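CCMAN5 (Cellulosimicrobium cellulans, PDB 2XSG) probably acts as an alpha-mannosidase of glycoside hydrolase family 92, an enzyme applied to uncover mannose-6-phosphate on yeast-made human lysosomal enzymes. Local coordinates at residues Ala385-Thr390 with Leu427-Pro432; Val379-Asp384 with Val404-Ser409; Val411-Ala416 with Ser469-Glu474; Asp356-Ser361 with Arg461-Tyr466. All coordinates share one frame; numbering follows the deposited sequence.

Contact 1. Residues Ala385-Thr390 with Leu427-Pro432; sequences AEATGT and LDEAYP
The carboxylate of Glu386 lies with one face over the CG corner of the Pro432 ring: Pro432 CG sits 3.5 Å from Glu386 CD, almost equally far from the two oxygens, while Pro432 CB falls nearer the OE1 side. The two side chains cross at about a right angle, and it is the apolar CG of Pro432 that faces the flat group. Of the oxygens, OE1 is taken by a salt bridge to Arg436, one turn further along the helix of Pro432. The glutamate chain leaves with CG anti to the backbone N and then bends at chi2 (72°), which brings the carboxylate down onto the proline. Nearer the backbone, Glu386 CB packs 3.4 Å from Glu429 O. Ala387 CB touches Glu429 OE1 more loosely, at 4.2 Å. Cutting Glu386 back to an alanine is likely to leave Arg436 without its carboxylate mate and to uncover the ring of Pro432. This is a surface contact of the catalytic domain, joining the C-terminal turn of helix 368-387 to the first half of helix 427-438; on the inner side of the latter, Ala430 packs on Val379 and Phe382, and Leu427 and Tyr431 turn to helix 455-474.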
loop_
_atom_site.group_PDB
_atom_site.type_symbol
_atom_site.label_atom_id
_atom_site.label_comp_id
_atom_site.label_asym_id
_atom_site.label_seq_id
_atom_site.Cartn_x
_atom_site.Cartn_y
_atom_site.Cartn_z
ATOM N N ALA A 385 13.424 -2.846 -18.530
ATOM C CA ALA A 385 13.247 -4.255 -18.904
ATOM C C ALA A 385 13.440 -4.442 -20.410
ATOM O O ALA A 385 14.172 -5.336 -20.849
ATOM C CB ALA A 385 11.877 -4.782 -18.463
ATOM N N GLU A 386 12.802 -3.585 -21.197
ATOM C CA GLU A 386 12.931 -3.642 -22.648
ATOM C C GLU A 386 14.384 -3.432 -23.120
ATOM O O GLU A 386 14.872 -4.159 -23.995
ATOM C CB GLU A 386 11.964 -2.639 -23.297
ATOM C CG GLU A 386 12.151 -2.427 -24.779
ATOM C CD GLU A 386 11.691 -3.606 -25.620
ATOM O OE1 GLU A 386 11.193 -4.618 -25.085
ATOM O OE2 GLU A 386 11.799 -3.492 -26.839
ATOM N N ALA A 387 15.056 -2.449 -22.518
ATOM C CA ALA A 387 16.453 -2.102 -22.812
ATOM C C ALA A 387 17.456 -3.247 -22.638
ATOM O O ALA A 387 18.465 -3.286 -23.344
ATOM C CB ALA A 387 16.893 -0.887 -21.964
ATOM N N THR A 388 17.185 -4.163 -21.699
ATOM C CA THR A 388 18.061 -5.322 -21.477
ATOM C C THR A 388 18.141 -6.194 -22.739
ATOM O O THR A 388 19.124 -6.918 -22.947
ATOM C CB THR A 388 17.621 -6.203 -20.289
ATOM O OG1 THR A 388 16.334 -6.784 -20.559
ATOM C CG2 THR A 388 17.574 -5.401 -18.991
ATOM N N GLY A 389 17.115 -6.094 -23.583
ATOM C CA GLY A 389 17.006 -6.916 -24.778
ATOM C C GLY A 389 16.708 -8.388 -24.489
ATOM O O GLY A 389 16.691 -9.198 -25.402
ATOM N N THR A 390 16.470 -8.743 -23.230
ATOM C CA THR A 390 16.318 -10.164 -22.882
ATOM C C THR A 390 14.909 -10.718 -23.093
ATOM O O THR A 390 14.719 -11.941 -23.141
ATOM C CB THR A 390 16.727 -10.464 -21.437
ATOM O OG1 THR A 390 15.748 -9.914 -20.545
ATOM C CG2 THR A 390 18.133 -9.901 -21.126
ATOM N N LEU A 427 8.145 6.269 -23.005
ATOM C CA LEU A 427 6.899 5.493 -23.094
ATOM C C LEU A 427 6.946 4.537 -24.286
ATOM O O LEU A 427 6.513 3.392 -24.178
ATOM C CB LEU A 427 5.674 6.405 -23.156
ATOM C CG LEU A 427 4.276 5.782 -23.242
ATOM C CD1 LEU A 427 3.939 4.993 -21.979
ATOM C CD2 LEU A 427 3.223 6.878 -23.516
ATOM N N ASP A 428 7.508 4.986 -25.410
ATOM C CA ASP A 428 7.652 4.104 -26.579
ATOM C C ASP A 428 8.437 2.820 -26.246
ATOM O O ASP A 428 8.100 1.760 -26.743
ATOM C CB ASP A 428 8.244 4.839 -27.805
ATOM C CG ASP A 428 9.629 5.448 -27.541
ATOM O OD1 ASP A 428 10.132 5.426 -26.395
ATOM O OD2 ASP A 428 10.219 5.983 -28.501
ATOM N N GLU A 429 9.458 2.937 -25.394
ATOM C CA GLU A 429 10.239 1.774 -24.927
ATOM C C GLU A 429 9.481 0.909 -23.922
ATOM O O GLU A 429 9.600 -0.322 -23.945
ATOM C CB GLU A 429 11.528 2.209 -24.236
ATOM C CG GLU A 429 12.642 2.652 -25.114
ATOM C CD GLU A 429 13.852 3.013 -24.291
ATOM O OE1 GLU A 429 14.482 2.090 -23.707
ATOM O OE2 GLU A 429 14.154 4.227 -24.213
ATOM N N ALA A 430 8.753 1.552 -23.009
ATOM C CA ALA A 430 7.956 0.838 -22.026
ATOM C C ALA A 430 6.905 -0.056 -22.696
ATOM O O ALA A 430 6.676 -1.182 -22.271
ATOM C CB ALA A 430 7.284 1.837 -21.053
ATOM N N TYR A 431 6.287 0.448 -23.765
ATOM C CA TYR A 431 5.145 -0.232 -24.413
ATOM C C TYR A 431 5.316 -1.737 -24.743
ATOM O O TYR A 431 4.498 -2.539 -24.321
ATOM C CB TYR A 431 4.640 0.579 -25.618
ATOM C CG TYR A 431 3.401 0.015 -26.261
ATOM C CD1 TYR A 431 2.153 0.221 -25.695
ATOM C CD2 TYR A 431 3.481 -0.725 -27.445
ATOM C CE1 TYR A 431 1.008 -0.301 -26.266
ATOM C CE2 TYR A 431 2.341 -1.251 -28.034
ATOM C CZ TYR A 431 1.104 -1.032 -27.430
ATOM O OH TYR A 431 -0.033 -1.536 -27.997
ATOM N N PRO A 432 6.377 -2.133 -25.474
ATOM C CA PRO A 432 6.494 -3.570 -25.756
ATOM C C PRO A 432 6.658 -4.436 -24.495
ATOM O O PRO A 432 6.179 -5.575 -24.470
ATOM C CB PRO A 432 7.754 -3.660 -26.621
ATOM C CG PRO A 432 8.488 -2.386 -26.345
ATOM C CD PRO A 432 7.429 -1.366 -26.159
#

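Contact 2. Residues Val379-Asp384 with Val404-Ser409; sequences VYLFAD and VRWERS
Two neighbouring side chains of helix 368-387, Leu381 and Phe382, meet the loop that leads into the next helix of the catalytic domain, whose clan has the (alpha/alpha)6 six-hairpin fold. A type II beta turn from Trp406 to Ser409 shapes this loop, with Arg408 in the positive-phi position of the turn and also the N-cap of helix 409-418. Leu381 and Trp406 cross at about a right angle: Leu381 CD2 comes equally close to the indole NE1 and CD1, 3.9 Å from each. Leu381 CG stands anti to the backbone N (chi1 -179°), which sends the branch out to the indole. Phe382 works differently, bringing the edge of its ring to the serine, with Phe382 CE2 3.5 Å from Ser409 OG, near the ring plane, and its CZ 4.2 Å from Trp406 CB. The serine hydroxyl donates to Trp406 O at 2.7 Å, and that carbonyl accepts Ser409 N as well. With an alanine in place of Ser409, Trp406 O would probably lose the shorter of its two bonds from this residue, and the edge of Phe382 would lose its polar neighbour. On the far side of the loop, Arg405 reaches a bound B3P molecule, probably from the crystallisation liquor. The same guanidinium grips Glu407 side-on, its NH2 giving a nearly straight 171° bond of 3.0 Å to Glu407 OE2.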
loop_
_atom_site.group_PDB
_atom_site.type_symbol
_atom_site.label_atom_id
_atom_site.label_comp_id
_atom_site.label_asym_id
_atom_site.label_seq_id
_atom_site.Cartn_x
_atom_site.Cartn_y
_atom_site.Cartn_z
ATOM N N VAL A 379 7.014 3.892 -15.976
ATOM C CA VAL A 379 7.447 3.908 -17.385
ATOM C C VAL A 379 8.937 3.554 -17.546
ATOM O O VAL A 379 9.270 2.716 -18.377
ATOM C CB VAL A 379 7.078 5.235 -18.092
ATOM C CG1 VAL A 379 7.735 5.326 -19.452
ATOM C CG2 VAL A 379 5.553 5.347 -18.240
ATOM N N TYR A 380 9.808 4.154 -16.736
ATOM C CA TYR A 380 11.246 3.852 -16.786
ATOM C C TYR A 380 11.555 2.411 -16.442
ATOM O O TYR A 380 12.467 1.814 -17.027
ATOM C CB TYR A 380 12.037 4.736 -15.828
ATOM C CG TYR A 380 12.591 5.979 -16.433
ATOM C CD1 TYR A 380 11.818 6.758 -17.286
ATOM C CD2 TYR A 380 13.897 6.394 -16.150
ATOM C CE1 TYR A 380 12.321 7.913 -17.853
ATOM C CE2 TYR A 380 14.415 7.566 -16.716
ATOM C CZ TYR A 380 13.611 8.308 -17.566
ATOM O OH TYR A 380 14.060 9.463 -18.124
ATOM N N LEU A 381 10.793 1.867 -15.495
ATOM C CA LEU A 381 10.980 0.493 -15.036
ATOM C C LEU A 381 10.747 -0.514 -16.158
ATOM O O LEU A 381 11.541 -1.445 -16.333
ATOM C CB LEU A 381 10.098 0.183 -13.820
ATOM C CG LEU A 381 10.267 -1.237 -13.264
ATOM C CD1 LEU A 381 11.667 -1.406 -12.693
ATOM C CD2 LEU A 381 9.219 -1.573 -12.221
ATOM N N PHE A 382 9.660 -0.325 -16.906
ATOM C CA PHE A 382 9.362 -1.176 -18.072
ATOM C C PHE A 382 10.276 -0.869 -19.264
ATOM O O PHE A 382 10.644 -1.766 -20.012
ATOM C CB PHE A 382 7.872 -1.103 -18.455
ATOM C CG PHE A 382 7.008 -2.045 -17.643
ATOM C CD1 PHE A 382 6.851 -3.367 -18.028
ATOM C CD2 PHE A 382 6.414 -1.623 -16.451
ATOM C CE1 PHE A 382 6.084 -4.265 -17.257
ATOM C CE2 PHE A 382 5.650 -2.502 -15.688
ATOM C CZ PHE A 382 5.495 -3.831 -16.091
ATOM N N ALA A 383 10.653 0.395 -19.419
ATOM C CA ALA A 383 11.572 0.798 -20.470
ATOM C C ALA A 383 12.934 0.123 -20.256
ATOM O O ALA A 383 13.587 -0.308 -21.233
ATOM C CB ALA A 383 11.704 2.296 -20.498
ATOM N N ASP A 384 13.331 0.012 -18.987
ATOM C CA ASP A 384 14.558 -0.674 -18.586
ATOM C C ASP A 384 14.528 -2.180 -18.867
ATOM O O ASP A 384 15.509 -2.727 -19.401
ATOM C CB ASP A 384 14.893 -0.403 -17.110
ATOM C CG ASP A 384 15.394 1.017 -16.870
ATOM O OD1 ASP A 384 15.699 1.730 -17.865
ATOM O OD2 ASP A 384 15.465 1.431 -15.686
ATOM N N VAL A 404 7.119 -6.230 -5.030
ATOM C CA VAL A 404 6.157 -7.335 -4.992
ATOM C C VAL A 404 5.806 -7.844 -6.388
ATOM O O VAL A 404 6.273 -8.892 -6.782
ATOM C CB VAL A 404 4.883 -6.967 -4.220
ATOM C CG1 VAL A 404 3.997 -8.207 -4.007
ATOM C CG2 VAL A 404 5.237 -6.313 -2.877
ATOM N N ARG A 405 4.977 -7.100 -7.117
ATOM C CA ARG A 405 4.368 -7.606 -8.359
ATOM C C ARG A 405 3.860 -6.434 -9.213
ATOM O O ARG A 405 3.672 -5.325 -8.700
ATOM C CB ARG A 405 3.248 -8.619 -8.053
ATOM C CG ARG A 405 2.042 -8.037 -7.306
ATOM C CD ARG A 405 1.058 -9.110 -6.849
ATOM N NE ARG A 405 0.634 -10.031 -7.898
ATOM C CZ ARG A 405 -0.193 -11.057 -7.719
ATOM N NH1 ARG A 405 -0.731 -11.280 -6.539
ATOM N NH2 ARG A 405 -0.517 -11.835 -8.742
ATOM N N TRP A 406 3.651 -6.672 -10.509
ATOM C CA TRP A 406 3.529 -5.567 -11.465
ATOM C C TRP A 406 2.303 -5.621 -12.363
ATOM O O TRP A 406 2.125 -4.751 -13.205
ATOM C CB TRP A 406 4.802 -5.470 -12.323
ATOM C CG TRP A 406 6.073 -5.413 -11.504
ATOM C CD1 TRP A 406 6.666 -4.290 -10.978
ATOM C CD2 TRP A 406 6.877 -6.523 -11.093
ATOM N NE1 TRP A 406 7.802 -4.637 -10.272
ATOM C CE2 TRP A 406 7.956 -5.999 -10.329
ATOM C CE3 TRP A 406 6.797 -7.913 -11.295
ATOM C CZ2 TRP A 406 8.940 -6.817 -9.765
ATOM C CZ3 TRP A 406 7.781 -8.729 -10.737
ATOM C CH2 TRP A 406 8.829 -8.177 -9.974
ATOM N N GLU A 407 1.446 -6.618 -12.183
ATOM C CA GLU A 407 0.227 -6.713 -12.992
ATOM C C GLU A 407 -0.615 -5.455 -12.841
ATOM O O GLU A 407 -0.627 -4.852 -11.775
ATOM C CB GLU A 407 -0.621 -7.934 -12.606
ATOM C CG GLU A 407 0.065 -9.286 -12.746
ATOM C CD GLU A 407 0.628 -9.811 -11.430
ATOM O OE1 GLU A 407 0.928 -9.011 -10.519
ATOM O OE2 GLU A 407 0.773 -11.041 -11.319
ATOM N N ARG A 408 -1.340 -5.089 -13.903
ATOM C CA ARG A 408 -2.215 -3.904 -13.943
ATOM C C ARG A 408 -1.443 -2.603 -14.157
ATOM O O ARG A 408 -2.059 -1.533 -14.204
ATOM C CB ARG A 408 -3.130 -3.763 -12.705
ATOM C CG ARG A 408 -3.967 -4.990 -12.295
ATOM C CD ARG A 408 -4.968 -5.459 -13.349
ATOM N NE ARG A 408 -4.389 -6.472 -14.238
ATOM C CZ ARG A 408 -4.290 -7.773 -13.967
ATOM N NH1 ARG A 408 -4.722 -8.261 -12.809
ATOM N NH2 ARG A 408 -3.734 -8.595 -14.856
ATOM N N SER A 409 -0.112 -2.678 -14.281
ATOM C CA SER A 409 0.688 -1.472 -14.601
ATOM C C SER A 409 0.145 -0.718 -15.823
ATOM O O SER A 409 0.180 0.506 -15.848
ATOM C CB SER A 409 2.166 -1.817 -14.847
ATOM O OG SER A 409 2.827 -2.200 -13.652
#

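Contact 3. Residues Val411-Ala416 with Ser469-Glu474; sequences VVVADA and SVIADE
Ala414 and Val470 make the tight spot where helices 409-418 and 455-474 cross. Ala414 CB lies 3.6 Å from Val470 CB, and Val470 CG1 also rests 3.7 Å from Ala414 O, packed against the backbone as much as the methyl. The small alanine lets the CA atoms of this pair come within 5.5 Å; the segment axes pass 8.8 Å apart at 51°. Alongside, Ile471 reaches across Val413 at about a right angle, its CD1 3.7 Å from Val413 CB and its CG1 3.8 Å from Val413 CG1. Its CG1 stands anti to the carbonyl carbon (chi1 -53°) and the chain then runs extended, carrying the terminal methyl over to the valine. The side chains that meet are all aliphatic, and the packing loosens between these pairs, where Ile471 CG1 stays 4.3 Å from Ala414 N. Toward solvent, Val470 is partly exposed, and the next turn presents Asp473, which pairs with Arg485, and the exposed Glu474. Inward, the crossing is enclosed by other helices of the catalytic domain: Val413 also packs on Leu378 of helix 368-387, Ile471 on Leu427, Tyr431 and Leu434 of helix 427-438, and Val412 on helix 353-366.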
loop_
_atom_site.group_PDB
_atom_site.type_symbol
_atom_site.label_atom_id
_atom_site.label_comp_id
_atom_site.label_asym_id
_atom_site.label_seq_id
_atom_site.Cartn_x
_atom_site.Cartn_y
_atom_site.Cartn_z
ATOM N N VAL A 411 -2.804 -0.259 -16.699
ATOM C CA VAL A 411 -3.987 0.489 -16.277
ATOM C C VAL A 411 -3.541 1.769 -15.591
ATOM O O VAL A 411 -4.112 2.826 -15.830
ATOM C CB VAL A 411 -4.868 -0.367 -15.333
ATOM C CG1 VAL A 411 -6.056 0.444 -14.775
ATOM C CG2 VAL A 411 -5.372 -1.635 -16.095
ATOM N N VAL A 412 -2.505 1.664 -14.758
ATOM C CA VAL A 412 -1.970 2.808 -14.029
ATOM C C VAL A 412 -1.376 3.859 -14.988
ATOM O O VAL A 412 -1.591 5.072 -14.813
ATOM C CB VAL A 412 -0.893 2.366 -12.991
ATOM C CG1 VAL A 412 -0.342 3.570 -12.240
ATOM C CG2 VAL A 412 -1.478 1.316 -12.006
ATOM N N VAL A 413 -0.625 3.399 -15.989
ATOM C CA VAL A 413 -0.051 4.312 -16.993
ATOM C C VAL A 413 -1.197 4.997 -17.741
ATOM O O VAL A 413 -1.187 6.215 -17.953
ATOM C CB VAL A 413 0.905 3.586 -18.003
ATOM C CG1 VAL A 413 1.406 4.578 -19.065
ATOM C CG2 VAL A 413 2.107 2.983 -17.280
ATOM N N ALA A 414 -2.179 4.202 -18.130
ATOM C CA ALA A 414 -3.367 4.703 -18.834
ATOM C C ALA A 414 -4.139 5.716 -17.995
ATOM O O ALA A 414 -4.772 6.611 -18.540
ATOM C CB ALA A 414 -4.266 3.542 -19.216
ATOM N N ASP A 415 -4.086 5.553 -16.671
ATOM C CA ASP A 415 -4.735 6.457 -15.723
ATOM C C ASP A 415 -4.189 7.876 -15.865
ATOM O O ASP A 415 -4.961 8.834 -15.921
ATOM C CB ASP A 415 -4.549 5.954 -14.278
ATOM C CG ASP A 415 -5.455 6.661 -13.285
ATOM O OD1 ASP A 415 -6.607 6.211 -13.106
ATOM O OD2 ASP A 415 -5.018 7.662 -12.680
ATOM N N ALA A 416 -2.866 8.003 -15.926
ATOM C CA ALA A 416 -2.215 9.311 -16.146
ATOM C C ALA A 416 -2.506 9.865 -17.537
ATOM O O ALA A 416 -2.803 11.053 -17.696
ATOM C CB ALA A 416 -0.724 9.210 -15.905
ATOM N N SER A 469 -4.662 -0.122 -24.537
ATOM C CA SER A 469 -5.300 0.597 -25.646
ATOM C C SER A 469 -5.128 2.120 -25.526
ATOM O O SER A 469 -4.874 2.801 -26.517
ATOM C CB SER A 469 -6.779 0.205 -25.783
ATOM O OG SER A 469 -7.595 0.985 -24.942
ATOM N N VAL A 470 -5.269 2.644 -24.306
ATOM C CA VAL A 470 -5.047 4.068 -24.017
ATOM C C VAL A 470 -3.595 4.458 -24.326
ATOM O O VAL A 470 -3.334 5.464 -24.999
ATOM C CB VAL A 470 -5.427 4.390 -22.550
ATOM C CG1 VAL A 470 -5.029 5.811 -22.157
ATOM C CG2 VAL A 470 -6.933 4.173 -22.318
ATOM N N ILE A 471 -2.645 3.643 -23.861
ATOM C CA ILE A 471 -1.224 3.860 -24.169
ATOM C C ILE A 471 -0.935 3.754 -25.675
ATOM O O ILE A 471 -0.126 4.526 -26.225
ATOM C CB ILE A 471 -0.309 2.880 -23.389
ATOM C CG1 ILE A 471 -0.618 2.923 -21.880
ATOM C CG2 ILE A 471 1.171 3.182 -23.663
ATOM C CD1 ILE A 471 -0.015 1.737 -21.053
ATOM N N ALA A 472 -1.586 2.811 -26.344
ATOM C CA ALA A 472 -1.369 2.654 -27.796
ATOM C C ALA A 472 -1.765 3.919 -28.583
ATOM O O ALA A 472 -1.007 4.383 -29.448
ATOM C CB ALA A 472 -2.100 1.401 -28.332
ATOM N N ASP A 473 -2.938 4.478 -28.267
ATOM C CA ASP A 473 -3.453 5.696 -28.920
ATOM C C ASP A 473 -2.539 6.895 -28.633
ATOM O O ASP A 473 -2.355 7.766 -29.477
ATOM C CB ASP A 473 -4.881 6.014 -28.438
ATOM C CG ASP A 473 -5.962 5.342 -29.285
ATOM O OD1 ASP A 473 -5.747 5.135 -30.499
ATOM O OD2 ASP A 473 -7.043 5.026 -28.736
ATOM N N GLU A 474 -1.982 6.941 -27.425
ATOM C CA GLU A 474 -1.061 8.006 -27.067
ATOM C C GLU A 474 0.236 7.932 -27.871
ATOM O O GLU A 474 0.872 8.961 -28.126
ATOM C CB GLU A 474 -0.752 7.969 -25.575
ATOM C CG GLU A 474 0.114 9.114 -25.094
ATOM C CD GLU A 474 -0.604 10.464 -25.073
ATOM O OE1 GLU A 474 -1.808 10.557 -25.418
ATOM O OE2 GLU A 474 0.059 11.442 -24.686
#

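Contact 4. Residues Asp356-Ser361 with Arg461-Tyr466; sequences DFRKFS and RGYDQY
Phe357 and Tyr463 form a T-shaped aromatic pair between helices 353-366 and 455-474, two buried helices of the (alpha/alpha)6 catalytic domain. Phe357 turns its edge toward the face of Tyr463, with the ring centroids 5.7 Å apart and the planes at 79°. The closest atoms are Phe357 CE1 and Tyr463 CE2, at 4.0 Å. The backbones stay well apart, 11.2 Å between the CA atoms of Phe357 and Asp464, and the two rings span the gap. Phe357 takes the crowded position, CG between the backbone N and the carbonyl carbon (chi1 71°), and its ring points across to the other helix. Tyr463 is turned about 30° off the staggered anti position (chi1 -148°); in this pose its hydroxyl bonds Ala682 O. Arg358 reaches out alongside, bringing NH2 to the edge of the tyrosine ring, 4.4 Å from Tyr463 CE2; this nitrogen finds its polar partner in Val680 O. Val411 of helix 409-418 touches both rings, filling in beside the pair. On another side of helix 353-366, Lys359 bridges back to Asp356 and also bonds Met321 O and Ala663 O. Its NZ meets Asp356 OD2 at 2.8 Å from above the carboxylate plane, while its CE lies 3.9 Å above the ring plane of Phe360, toward the rim.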
loop_
_atom_site.group_PDB
_atom_site.type_symbol
_atom_site.label_atom_id
_atom_site.label_comp_id
_atom_site.label_asym_id
_atom_site.label_seq_id
_atom_site.Cartn_x
_atom_site.Cartn_y
_atom_site.Cartn_z
ATOM N N ASP A 356 -2.906 -3.034 -5.770
ATOM C CA ASP A 356 -3.048 -1.627 -5.402
ATOM C C ASP A 356 -3.412 -0.629 -6.490
ATOM O O ASP A 356 -3.435 0.572 -6.221
ATOM C CB ASP A 356 -1.805 -1.141 -4.635
ATOM C CG ASP A 356 -0.636 -0.824 -5.537
ATOM O OD1 ASP A 356 -0.772 -0.923 -6.785
ATOM O OD2 ASP A 356 0.438 -0.483 -4.982
ATOM N N PHE A 357 -3.679 -1.113 -7.698
ATOM C CA PHE A 357 -3.763 -0.227 -8.865
ATOM C C PHE A 357 -4.720 0.962 -8.717
ATOM O O PHE A 357 -4.430 2.042 -9.218
ATOM C CB PHE A 357 -4.001 -1.007 -10.187
ATOM C CG PHE A 357 -5.384 -1.622 -10.332
ATOM C CD1 PHE A 357 -6.392 -0.956 -11.058
ATOM C CD2 PHE A 357 -5.662 -2.875 -9.811
ATOM C CE1 PHE A 357 -7.666 -1.524 -11.225
ATOM C CE2 PHE A 357 -6.942 -3.461 -9.964
ATOM C CZ PHE A 357 -7.944 -2.782 -10.669
ATOM N N ARG A 358 -5.832 0.777 -8.011
ATOM C CA ARG A 358 -6.788 1.889 -7.840
ATOM C C ARG A 358 -6.267 3.032 -6.954
ATOM O O ARG A 358 -6.819 4.136 -6.978
ATOM C CB ARG A 358 -8.117 1.403 -7.271
ATOM C CG ARG A 358 -9.024 0.753 -8.284
ATOM C CD ARG A 358 -10.479 0.720 -7.776
ATOM N NE ARG A 358 -11.401 0.391 -8.853
ATOM C CZ ARG A 358 -11.536 -0.833 -9.347
ATOM N NH1 ARG A 358 -10.815 -1.828 -8.849
ATOM N NH2 ARG A 358 -12.384 -1.062 -10.337
ATOM N N LYS A 359 -5.233 2.769 -6.160
ATOM C CA LYS A 359 -4.746 3.778 -5.211
ATOM C C LYS A 359 -4.124 4.979 -5.935
ATOM O O LYS A 359 -4.252 6.129 -5.474
ATOM C CB LYS A 359 -3.776 3.165 -4.174
ATOM C CG LYS A 359 -2.325 3.088 -4.617
ATOM C CD LYS A 359 -1.421 2.500 -3.540
ATOM C CE LYS A 359 0.028 2.688 -3.933
ATOM N NZ LYS A 359 0.950 1.690 -3.270
ATOM N N PHE A 360 -3.465 4.710 -7.067
ATOM C CA PHE A 360 -2.782 5.747 -7.814
ATOM C C PHE A 360 -3.771 6.785 -8.322
ATOM O O PHE A 360 -3.465 7.982 -8.314
ATOM C CB PHE A 360 -1.968 5.153 -8.976
ATOM C CG PHE A 360 -0.841 4.253 -8.520
ATOM C CD1 PHE A 360 0.363 4.789 -8.090
ATOM C CD2 PHE A 360 -1.002 2.877 -8.497
ATOM C CE1 PHE A 360 1.399 3.972 -7.642
ATOM C CE2 PHE A 360 0.047 2.039 -8.069
ATOM C CZ PHE A 360 1.245 2.597 -7.649
ATOM N N SER A 361 -4.961 6.341 -8.739
ATOM C CA SER A 361 -5.971 7.267 -9.241
ATOM C C SER A 361 -6.346 8.315 -8.185
ATOM O O SER A 361 -6.679 9.458 -8.537
ATOM C CB SER A 361 -7.226 6.538 -9.694
ATOM O OG SER A 361 -6.977 5.494 -10.636
ATOM N N ARG A 461 -7.184 -9.755 -18.200
ATOM C CA ARG A 461 -6.608 -9.356 -19.467
ATOM C C ARG A 461 -7.473 -8.272 -20.123
ATOM O O ARG A 461 -6.961 -7.377 -20.806
ATOM C CB ARG A 461 -6.443 -10.570 -20.401
ATOM C CG ARG A 461 -5.919 -10.248 -21.801
ATOM C CD ARG A 461 -5.247 -11.453 -22.433
ATOM N NE ARG A 461 -4.002 -11.772 -21.732
ATOM C CZ ARG A 461 -3.398 -12.957 -21.732
ATOM N NH1 ARG A 461 -3.898 -13.976 -22.423
ATOM N NH2 ARG A 461 -2.281 -13.125 -21.036
ATOM N N GLY A 462 -8.778 -8.365 -19.925
ATOM C CA GLY A 462 -9.696 -7.383 -20.482
ATOM C C GLY A 462 -9.341 -5.995 -19.988
ATOM O O GLY A 462 -9.206 -5.064 -20.784
ATOM N N TYR A 463 -9.169 -5.858 -18.672
ATOM C CA TYR A 463 -8.802 -4.570 -18.094
ATOM C C TYR A 463 -7.373 -4.143 -18.522
ATOM O O TYR A 463 -7.142 -2.979 -18.840
ATOM C CB TYR A 463 -8.938 -4.613 -16.571
ATOM C CG TYR A 463 -9.335 -3.302 -15.923
ATOM C CD1 TYR A 463 -8.951 -2.069 -16.471
ATOM C CD2 TYR A 463 -10.078 -3.288 -14.743
ATOM C CE1 TYR A 463 -9.316 -0.861 -15.878
ATOM C CE2 TYR A 463 -10.437 -2.067 -14.128
ATOM C CZ TYR A 463 -10.047 -0.863 -14.707
ATOM O OH TYR A 463 -10.392 0.347 -14.125
ATOM N N ASP A 464 -6.433 -5.085 -18.540
ATOM C CA ASP A 464 -5.076 -4.808 -19.024
ATOM C C ASP A 464 -5.075 -4.272 -20.437
ATOM O O ASP A 464 -4.345 -3.320 -20.732
ATOM C CB ASP A 464 -4.215 -6.066 -18.993
ATOM C CG ASP A 464 -3.697 -6.385 -17.605
ATOM O OD1 ASP A 464 -3.652 -5.469 -16.744
ATOM O OD2 ASP A 464 -3.328 -7.550 -17.384
ATOM N N GLN A 465 -5.885 -4.893 -21.300
ATOM C CA GLN A 465 -5.961 -4.505 -22.706
ATOM C C GLN A 465 -6.642 -3.156 -22.902
ATOM O O GLN A 465 -6.195 -2.346 -23.744
ATOM C CB GLN A 465 -6.630 -5.591 -23.549
ATOM C CG GLN A 465 -5.804 -6.859 -23.708
ATOM C CD GLN A 465 -6.553 -7.923 -24.500
ATOM O OE1 GLN A 465 -7.752 -8.087 -24.330
ATOM N NE2 GLN A 465 -5.850 -8.628 -25.389
ATOM N N TYR A 466 -7.688 -2.889 -22.121
ATOM C CA TYR A 466 -8.218 -1.531 -22.084
ATOM C C TYR A 466 -7.086 -0.520 -21.790
ATOM O O TYR A 466 -6.944 0.478 -22.490
ATOM C CB TYR A 466 -9.396 -1.345 -21.084
ATOM C CG TYR A 466 -9.655 0.131 -20.830
ATOM C CD1 TYR A 466 -10.266 0.932 -21.801
ATOM C CD2 TYR A 466 -9.207 0.741 -19.652
ATOM C CE1 TYR A 466 -10.451 2.310 -21.589
ATOM C CE2 TYR A 466 -9.387 2.102 -19.429
ATOM C CZ TYR A 466 -10.006 2.880 -20.396
ATOM O OH TYR A 466 -10.180 4.219 -20.166
#

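Contacts 2, 3 and 4 are buried, whereas contact 1 lies at the surface, its centre about 26 Å from the centre of the chain, against about 15 Å for the centre of contact 4. Contacts 1 and 2 share helix 368-387, one near its C-terminal end and one a turn earlier; contacts 3 and 4 share helix 455-474. Chemistry follows place: a carboxylate on a proline outside, aliphatic packing in contact 3, rings meeting a leucine and a serine in contact 2, a ring pair in contact 4. Polar bonds stitch the inner ones together, Arg408 of contact 2 to Asp464 of contact 4, and Asp415 of contact 3 probably to Ser361 of contact 4. Contact 1 meets contacts 2 and 3 through packing, but contact 4 not at all.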